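Local coordinates for putative gamma-hydroxymuconic semialdehyde dehydrogenase (Pseudomonas, PDB 4GO3), which probably oxidises gamma-hydroxymuconic semialdehyde or a similar aldehyde to its acid with NAD(P)+, as aldehyde dehydrogenases do, at residues R66-L71 and V191-G196; I139-Q144 and T168-P173. The protein carries 2 engineered substitutions. All blocks are in the same frame, centred on the assembly; numbering follows the deposited sequence.

Contact 1 (R66-L71 and V191-G196); sequences RLLLKL and VGFPKG
Leu-67 lies against the ring of Phe-193 in a CH-pi contact: its CB sits over one face, 3.9 Å from the ring centroid and 22° off the normal, displaced toward the rim. Phe-193 has CG anti to its carbonyl carbon (chi1 -83°), which swings the ring back from the loop to the helix. Most of the rest is apolar. Leu-68 meets the ring at its edge, CD2 3.9 Å from Phe-193 CZ near the ring plane, the two side chains at about a right angle; Leu-71 CB approaches Phe-193 CE1 obliquely at 4.2 Å. The two methyls of Leu-67 diverge, CD1 lying on the backbone at Gly-192 and Phe-193, with Pro-194 CD beyond (4.0 Å), and CD2 on Val-191 O, with Val-191 CG1 beyond (4.3 Å). Lys-70 touches mainly through its aliphatic carbons, CB on Val-191 CG2 and CE near Val-191 O, the bent chain passing Val-191 in the opposite direction. No hydrogen bond joins the segments. Trp-56 of helix 39-57 touches Leu-67 and Pro-194 and meets the Phe-193 ring with planes at about 35°, while Leu-68 packs on Phe-109 and Leu-163. Backbone bonds end helix 179-191: Gly-192, with positive phi, is the C' residue of a Schellman motif, Phe-193 N bonding Met-188 O and Gly-192 N Thr-189 O. The arrangement is a Schellman-capped helix end leading into strand 198-200, packed on helix 61-77.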
loop_
_atom_site.group_PDB
_atom_site.type_symbol
_atom_site.label_atom_id
_atom_site.label_comp_id
_atom_site.label_asym_id
_atom_site.label_seq_id
_atom_site.Cartn_x
_atom_site.Cartn_y
_atom_site.Cartn_z
ATOM N N ARG A 66 -11.790 -21.838 -10.971
ATOM C CA ARG A 66 -12.455 -23.114 -10.934
ATOM C C ARG A 66 -12.154 -23.822 -9.633
ATOM O O ARG A 66 -12.969 -24.555 -9.118
ATOM C CB ARG A 66 -11.976 -23.947 -12.117
ATOM C CG ARG A 66 -12.893 -25.050 -12.544
ATOM C CD ARG A 66 -12.146 -26.371 -12.632
ATOM N NE ARG A 66 -11.702 -26.703 -13.986
ATOM C CZ ARG A 66 -11.754 -27.923 -14.515
ATOM N NH1 ARG A 66 -12.236 -28.921 -13.801
ATOM N NH2 ARG A 66 -11.326 -28.143 -15.750
ATOM N N LEU A 67 -10.973 -23.597 -9.098
ATOM C CA LEU A 67 -10.592 -24.246 -7.868
ATOM C C LEU A 67 -11.195 -23.562 -6.658
ATOM O O LEU A 67 -11.511 -24.215 -5.697
ATOM C CB LEU A 67 -9.072 -24.311 -7.742
ATOM C CG LEU A 67 -8.304 -25.425 -8.423
ATOM C CD1 LEU A 67 -6.974 -25.558 -7.816
ATOM C CD2 LEU A 67 -9.027 -26.710 -8.339
ATOM N N LEU A 68 -11.335 -22.247 -6.713
ATOM C CA LEU A 68 -11.934 -21.454 -5.649
ATOM C C LEU A 68 -13.438 -21.693 -5.607
ATOM O O LEU A 68 -14.043 -21.752 -4.528
ATOM C CB LEU A 68 -11.611 -19.978 -5.829
ATOM C CG LEU A 68 -10.196 -19.614 -5.385
ATOM C CD1 LEU A 68 -9.756 -18.270 -5.915
ATOM C CD2 LEU A 68 -10.144 -19.630 -3.873
ATOM N N LEU A 69 -13.995 -21.907 -6.781
ATOM C CA LEU A 69 -15.382 -22.231 -6.902
ATOM C C LEU A 69 -15.662 -23.594 -6.337
ATOM O O LEU A 69 -16.642 -23.764 -5.656
ATOM C CB LEU A 69 -15.822 -22.116 -8.350
ATOM C CG LEU A 69 -15.759 -20.667 -8.812
ATOM C CD1 LEU A 69 -15.778 -20.543 -10.302
ATOM C CD2 LEU A 69 -16.840 -19.837 -8.190
ATOM N N LYS A 70 -14.799 -24.560 -6.598
ATOM C CA LYS A 70 -14.985 -25.888 -6.047
ATOM C C LYS A 70 -14.845 -25.826 -4.554
ATOM O O LYS A 70 -15.504 -26.547 -3.838
ATOM C CB LYS A 70 -13.964 -26.862 -6.593
ATOM C CG LYS A 70 -14.174 -27.249 -8.015
ATOM C CD LYS A 70 -14.504 -28.713 -8.148
ATOM C CE LYS A 70 -13.306 -29.596 -7.925
ATOM N NZ LYS A 70 -13.758 -30.993 -7.660
ATOM N N LEU A 71 -13.974 -24.961 -4.078
ATOM C CA LEU A 71 -13.783 -24.834 -2.640
ATOM C C LEU A 71 -15.039 -24.331 -1.951
ATOM O O LEU A 71 -15.441 -24.859 -0.920
ATOM C CB LEU A 71 -12.606 -23.917 -2.310
ATOM C CG LEU A 71 -12.333 -23.792 -0.808
ATOM C CD1 LEU A 71 -11.901 -25.131 -0.248
ATOM C CD2 LEU A 71 -11.287 -22.758 -0.573
ATOM N N VAL A 191 -9.997 -30.623 -3.086
ATOM C CA VAL A 191 -10.672 -30.092 -4.248
ATOM C C VAL A 191 -9.770 -29.832 -5.445
ATOM O O VAL A 191 -10.238 -29.575 -6.531
ATOM C CB VAL A 191 -11.372 -28.823 -3.863
ATOM C CG1 VAL A 191 -10.780 -27.676 -4.553
ATOM C CG2 VAL A 191 -12.800 -28.946 -4.140
ATOM N N GLY A 192 -8.471 -29.898 -5.252
ATOM C CA GLY A 192 -7.535 -29.874 -6.362
ATOM C C GLY A 192 -6.459 -28.821 -6.285
ATOM O O GLY A 192 -5.632 -28.738 -7.181
ATOM N N PHE A 193 -6.445 -28.022 -5.234
ATOM C CA PHE A 193 -5.420 -27.004 -5.117
ATOM C C PHE A 193 -4.117 -27.729 -5.085
ATOM O O PHE A 193 -4.030 -28.789 -4.518
ATOM C CB PHE A 193 -5.600 -26.166 -3.859
ATOM C CG PHE A 193 -6.578 -25.060 -4.017
ATOM C CD1 PHE A 193 -7.925 -25.295 -3.917
ATOM C CD2 PHE A 193 -6.152 -23.790 -4.274
ATOM C CE1 PHE A 193 -8.806 -24.294 -4.068
ATOM C CE2 PHE A 193 -7.042 -22.791 -4.420
ATOM C CZ PHE A 193 -8.366 -23.044 -4.315
ATOM N N PRO A 194 -3.103 -27.174 -5.716
ATOM C CA PRO A 194 -1.832 -27.855 -5.780
ATOM C C PRO A 194 -1.077 -27.672 -4.493
ATOM O O PRO A 194 -1.330 -26.749 -3.756
ATOM C CB PRO A 194 -1.137 -27.140 -6.917
ATOM C CG PRO A 194 -2.193 -26.617 -7.716
ATOM C CD PRO A 194 -3.188 -26.153 -6.759
ATOM N N LYS A 195 -0.157 -28.578 -4.224
ATOM C CA LYS A 195 0.582 -28.569 -2.987
ATOM C C LYS A 195 1.431 -27.336 -2.898
ATOM O O LYS A 195 1.983 -26.895 -3.881
ATOM C CB LYS A 195 1.438 -29.824 -2.865
ATOM C CG LYS A 195 2.631 -29.871 -3.772
ATOM C CD LYS A 195 3.402 -31.150 -3.570
ATOM C CE LYS A 195 4.836 -30.989 -3.975
ATOM N NZ LYS A 195 5.722 -31.852 -3.161
ATOM N N GLY A 196 1.520 -26.778 -1.707
ATOM C CA GLY A 196 2.345 -25.605 -1.516
ATOM C C GLY A 196 1.703 -24.289 -1.933
ATOM O O GLY A 196 2.241 -23.222 -1.650
#

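Contact 2 (I139-Q144 and T168-P173); sequences IGVVAQ and TIVIKP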
loop_
_atom_site.group_PDB
_atom_site.type_symbol
_atom_site.label_atom_id
_atom_site.label_comp_id
_atom_site.label_asym_id
_atom_site.label_seq_id
_atom_site.Cartn_x
_atom_site.Cartn_y
_atom_site.Cartn_z
ATOM N N ILE A 139 1.867 -10.743 -6.739
ATOM C CA ILE A 139 3.059 -10.359 -6.030
ATOM C C ILE A 139 4.019 -11.530 -5.927
ATOM O O ILE A 139 5.204 -11.412 -6.205
ATOM C CB ILE A 139 2.706 -9.927 -4.630
ATOM C CG1 ILE A 139 1.876 -8.664 -4.685
ATOM C CG2 ILE A 139 3.945 -9.684 -3.839
ATOM C CD1 ILE A 139 0.929 -8.539 -3.577
ATOM N N GLY A 140 3.472 -12.662 -5.504
ATOM C CA GLY A 140 4.220 -13.888 -5.335
ATOM C C GLY A 140 3.756 -14.685 -4.138
ATOM O O GLY A 140 2.652 -15.177 -4.101
ATOM N N VAL A 141 4.636 -14.815 -3.158
ATOM C CA VAL A 141 4.326 -15.494 -1.924
ATOM C C VAL A 141 3.847 -14.458 -0.962
ATOM O O VAL A 141 4.536 -13.498 -0.686
ATOM C CB VAL A 141 5.543 -16.174 -1.314
ATOM C CG1 VAL A 141 5.202 -16.749 0.024
ATOM C CG2 VAL A 141 6.044 -17.250 -2.214
ATOM N N VAL A 142 2.652 -14.684 -0.452
ATOM C CA VAL A 142 1.954 -13.735 0.374
ATOM C C VAL A 142 1.820 -14.305 1.761
ATOM O O VAL A 142 1.506 -15.456 1.904
ATOM C CB VAL A 142 0.572 -13.524 -0.206
ATOM C CG1 VAL A 142 -0.460 -13.724 0.822
ATOM C CG2 VAL A 142 0.469 -12.204 -0.837
ATOM N N ALA A 143 2.063 -13.507 2.789
ATOM C CA ALA A 143 1.897 -13.975 4.160
ATOM C C ALA A 143 0.640 -13.354 4.732
ATOM O O ALA A 143 0.349 -12.171 4.507
ATOM C CB ALA A 143 3.108 -13.625 5.015
ATOM N N GLN A 144 -0.120 -14.160 5.461
ATOM C CA GLN A 144 -1.374 -13.690 6.019
ATOM C C GLN A 144 -1.540 -14.128 7.469
ATOM O O GLN A 144 -1.535 -15.314 7.792
ATOM C CB GLN A 144 -2.544 -14.180 5.170
ATOM C CG GLN A 144 -2.359 -13.851 3.717
ATOM C CD GLN A 144 -3.559 -14.212 2.875
ATOM O OE1 GLN A 144 -4.060 -15.334 2.932
ATOM N NE2 GLN A 144 -4.024 -13.264 2.082
ATOM N N THR A 168 0.764 -17.398 -3.996
ATOM C CA THR A 168 0.729 -18.498 -3.108
ATOM C C THR A 168 0.803 -17.888 -1.741
ATOM O O THR A 168 1.208 -16.794 -1.570
ATOM C CB THR A 168 1.769 -19.582 -3.401
ATOM O OG1 THR A 168 3.074 -19.041 -3.378
ATOM C CG2 THR A 168 1.510 -20.169 -4.682
ATOM N N ILE A 169 0.341 -18.633 -0.777
ATOM C CA ILE A 169 0.041 -18.126 0.507
ATOM C C ILE A 169 0.647 -18.962 1.572
ATOM O O ILE A 169 0.594 -20.148 1.530
ATOM C CB ILE A 169 -1.465 -18.185 0.696
ATOM C CG1 ILE A 169 -2.162 -17.472 -0.456
ATOM C CG2 ILE A 169 -1.837 -17.634 2.000
ATOM C CD1 ILE A 169 -3.486 -17.091 -0.168
ATOM N N VAL A 170 1.177 -18.287 2.569
ATOM C CA VAL A 170 1.432 -18.867 3.850
ATOM C C VAL A 170 0.544 -18.109 4.820
ATOM O O VAL A 170 0.722 -16.931 5.052
ATOM C CB VAL A 170 2.903 -18.747 4.238
ATOM C CG1 VAL A 170 3.208 -19.593 5.437
ATOM C CG2 VAL A 170 3.767 -19.161 3.119
ATOM N N ILE A 171 -0.443 -18.793 5.367
ATOM C CA ILE A 171 -1.368 -18.168 6.289
ATOM C C ILE A 171 -1.102 -18.586 7.719
ATOM O O ILE A 171 -0.807 -19.723 7.986
ATOM C CB ILE A 171 -2.807 -18.495 5.915
ATOM C CG1 ILE A 171 -3.755 -17.934 6.957
ATOM C CG2 ILE A 171 -2.989 -19.984 5.731
ATOM C CD1 ILE A 171 -4.829 -17.118 6.381
ATOM N N LYS A 172 -1.197 -17.656 8.642
ATOM C CA LYS A 172 -1.020 -17.999 10.026
ATOM C C LYS A 172 -2.251 -17.637 10.835
ATOM O O LYS A 172 -2.482 -16.464 11.094
ATOM C CB LYS A 172 0.197 -17.273 10.576
ATOM C CG LYS A 172 0.526 -17.616 12.017
ATOM C CD LYS A 172 1.287 -16.503 12.676
ATOM C CE LYS A 172 0.464 -15.791 13.702
ATOM N NZ LYS A 172 -0.298 -16.742 14.511
ATOM N N PRO A 173 -3.046 -18.630 11.245
ATOM C CA PRO A 173 -4.162 -18.314 12.109
ATOM C C PRO A 173 -3.656 -18.212 13.501
ATOM O O PRO A 173 -2.500 -18.421 13.717
ATOM C CB PRO A 173 -5.001 -19.549 12.000
ATOM C CG PRO A 173 -4.669 -20.080 10.813
ATOM C CD PRO A 173 -3.267 -19.944 10.653
#
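Val-142 and Gln-144 use both N and O on strand 168-172, in a parallel pairing. Thr-168 N donates to Gly-140 O (2.9 Å), Val-142 N to Thr-168 O (2.8 Å), Val-170 N to Val-142 O (2.9 Å) and Gln-144 N to Val-170 O (2.9 Å). Lys-172 N also donates to Gln-144 O, although its modelled length is doubtfully short. The Val-170 bond is nearly straight, 167° at the hydrogen. Val-142 O and Val-170 O each take a CA-H...O contact as well, from Ile-169 and Ala-143 respectively. The intervening residues turn their backbone polar atoms to the flanking strands, Ala-143 to Lys-220 and Ala-222 of strand 220-224 and Ile-169 to the chain at Val-197 and Asn-199. Strands 130-145 and 168-172, linked by helix 151-164, form a beta-alpha-beta crossover of the dinucleotide-binding fold, their short segments 21° from parallel. That helix packs on the face bearing Gln-144 and Ile-169. There the side chain of Gln-144 crosses that of Ile-169 at a slant, OE1 against CG2 and CD1, while NE2 is satisfied by Lys-158 O and Tyr-467 OH. On the opposite face, Val-141 CG1 meets Val-170 CG2 at 4.2 Å. Thr-168 OG1, held between its backbone N and carbonyl carbon (chi1 58°), bonds to Ala-49 O of helix 39-57. Lys-172, an NAD(+)-binding residue, bends at chi3 and chi4 so that NZ reaches Pro-173 O (2.9 Å), from above that carbonyl's plane, and also Gly-203 O.

Contact 2 is nested within the stretch of chain closed by contact 1, their centres about 16 Å apart. They touch where Gly-196 O packs 4.1 Å from Thr-168 CB. Asn-199 ties them further, its ND2 hydrogen-bonding to Gly-196 O and Ile-169 O, and Trp-56 packs against side chains of both. Contact 1 lies away from the NAD(+) site, its centre about 22 Å from that of the chain against about 15 Å for contact 2, which runs into the site: the side chain of Lys-172 is about 5 Å from that of Glu-175, and that of Ile-171 about 4 Å from that of Val-146, all but Ile-171 being NAD(+)-binding residues. No NAD(+) is bound to this chain in the model.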